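PKS (Streptomyces albus, PDB 4OQJ) probably acts as a ketosynthase in polyketide (oxazolomycin) biosynthesis, condensing acyl units carried on acyl carrier proteins. Local coordinates at residues A[467-472]-A[479-484]. Numbering follows the deposited sequence.
Sequences LVLSAN and TATADL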
loop_
_atom_site.group_PDB
_atom_site.type_symbol
_atom_site.label_atom_id
_atom_site.label_comp_id
_atom_site.label_asym_id
_atom_site.label_seq_id
_atom_site.Cartn_x
_atom_site.Cartn_y
_atom_site.Cartn_z
ATOM N N LEU A 467 40.230 4.696 -7.127
ATOM C CA LEU A 467 39.235 3.794 -6.547
ATOM C C LEU A 467 39.170 3.991 -5.038
ATOM O O LEU A 467 40.203 3.944 -4.369
ATOM C CB LEU A 467 39.588 2.345 -6.870
ATOM C CG LEU A 467 39.814 2.017 -8.345
ATOM C CD1 LEU A 467 40.050 0.520 -8.505
ATOM C CD2 LEU A 467 38.631 2.470 -9.193
ATOM N N VAL A 468 37.974 4.224 -4.502
ATOM C CA VAL A 468 37.830 4.430 -3.064
ATOM C C VAL A 468 36.905 3.368 -2.454
ATOM O O VAL A 468 35.912 2.958 -3.057
ATOM C CB VAL A 468 37.332 5.860 -2.748
ATOM C CG1 VAL A 468 38.365 6.890 -3.217
ATOM C CG2 VAL A 468 35.968 6.123 -3.370
ATOM N N LEU A 469 37.297 2.874 -1.285
ATOM C CA LEU A 469 36.533 1.873 -0.548
ATOM C C LEU A 469 36.412 2.343 0.885
ATOM O O LEU A 469 37.346 2.944 1.423
ATOM C CB LEU A 469 37.220 0.502 -0.581
ATOM C CG LEU A 469 37.093 -0.385 -1.821
ATOM C CD1 LEU A 469 37.834 0.200 -2.998
ATOM C CD2 LEU A 469 37.644 -1.765 -1.506
ATOM N N SER A 470 35.267 2.084 1.508
ATOM C CA SER A 470 35.125 2.372 2.934
ATOM C C SER A 470 34.164 1.390 3.586
ATOM O O SER A 470 33.231 0.889 2.955
ATOM C CB SER A 470 34.674 3.826 3.168
ATOM O OG SER A 470 33.361 4.087 2.700
ATOM N N ALA A 471 34.437 1.099 4.850
ATOM C CA ALA A 471 33.643 0.165 5.623
ATOM C C ALA A 471 33.610 0.629 7.073
ATOM O O ALA A 471 34.338 1.545 7.457
ATOM C CB ALA A 471 34.206 -1.239 5.511
ATOM N N ASN A 472 32.759 -0.006 7.870
ATOM C CA ASN A 472 32.542 0.420 9.244
ATOM C C ASN A 472 33.487 -0.280 10.222
ATOM O O ASN A 472 33.496 0.045 11.403
ATOM C CB ASN A 472 31.093 0.166 9.659
ATOM C CG ASN A 472 30.676 1.021 10.826
ATOM O OD1 ASN A 472 30.940 2.223 10.853
ATOM N ND2 ASN A 472 30.035 0.410 11.803
ATOM N N THR A 479 37.656 -7.351 3.668
ATOM C CA THR A 479 36.801 -8.234 2.897
ATOM C C THR A 479 36.304 -7.539 1.646
ATOM O O THR A 479 36.283 -8.134 0.568
ATOM C CB THR A 479 35.576 -8.723 3.723
ATOM O OG1 THR A 479 36.023 -9.410 4.900
ATOM C CG2 THR A 479 34.697 -9.651 2.907
ATOM N N ALA A 480 35.871 -6.287 1.792
ATOM C CA ALA A 480 35.378 -5.528 0.645
ATOM C C ALA A 480 36.475 -5.356 -0.406
ATOM O O ALA A 480 36.204 -5.418 -1.612
ATOM C CB ALA A 480 34.849 -4.166 1.088
ATOM N N THR A 481 37.704 -5.124 0.056
ATOM C CA THR A 481 38.859 -5.023 -0.838
ATOM C C THR A 481 39.092 -6.335 -1.607
ATOM O O THR A 481 39.270 -6.330 -2.831
ATOM C CB THR A 481 40.116 -4.650 -0.055
ATOM O OG1 THR A 481 39.887 -3.422 0.649
ATOM C CG2 THR A 481 41.338 -4.483 -1.005
ATOM N N ALA A 482 39.079 -7.456 -0.892
ATOM C CA ALA A 482 39.213 -8.766 -1.538
ATOM C C ALA A 482 38.071 -9.018 -2.525
ATOM O O ALA A 482 38.306 -9.467 -3.646
ATOM C CB ALA A 482 39.262 -9.859 -0.492
ATOM N N ASP A 483 36.837 -8.714 -2.120
ATOM C CA ASP A 483 35.681 -8.869 -3.003
ATOM C C ASP A 483 35.820 -8.058 -4.289
ATOM O O ASP A 483 35.483 -8.540 -5.372
ATOM C CB ASP A 483 34.375 -8.437 -2.304
ATOM C CG ASP A 483 33.926 -9.399 -1.200
ATOM O OD1 ASP A 483 34.423 -10.547 -1.139
ATOM O OD2 ASP A 483 33.052 -8.996 -0.391
ATOM N N LEU A 484 36.240 -6.799 -4.167
ATOM C CA LEU A 484 36.370 -5.947 -5.346
ATOM C C LEU A 484 37.476 -6.483 -6.244
ATOM O O LEU A 484 37.331 -6.530 -7.465
ATOM C CB LEU A 484 36.680 -4.496 -4.959
ATOM C CG LEU A 484 36.830 -3.548 -6.157
ATOM C CD1 LEU A 484 35.545 -3.476 -6.956
ATOM C CD2 LEU A 484 37.270 -2.150 -5.726
#
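Leu-469 meets Thr-481 and Leu-484 where an edge strand packs on the helix that follows it, a β-α unit within the ketoacyl-synthetase C-terminal extension. Strand 465-471 borders a three-stranded antiparallel sheet, and helix 474-490 folds back against it: the axes of 467-471 and 479-484 run 9.0 Å apart at closest approach, with 141° between their N-to-C directions. Alternation along the strand decides which side chains face the helix. Leu-467 points toward it but touches Leu-496, Val-499 and Ala-500 of helix 496-505 and Ala-524 of helix 521-530, while Val-468 faces away.

Leu-469 carries the contact, and its two methyls divide the work. CD1 approaches CD2 of Leu-484 to 3.6 Å, methyl against methyl; the Leu-484 CG lies anti to its own backbone N (chi1 180°), which lifts the branch off the helix toward the strand. CD2 sits 3.5 Å from both CA and OG1 of Thr-481, the two side chains crossing at about a right angle, and 3.9 Å from the O of Ala-480. Thr-481 is buried, and its OG1 is hydrogen-bonded to Leu-477 O and to NH1 of Arg-514, on the neighbouring strand.

Past Ser-470, which turns away, the strand ends at Ala-471, which packs on Ala-476 and Leu-477, one turn earlier in the helix; its CB stays 5.3 Å from the CB of Ala-480.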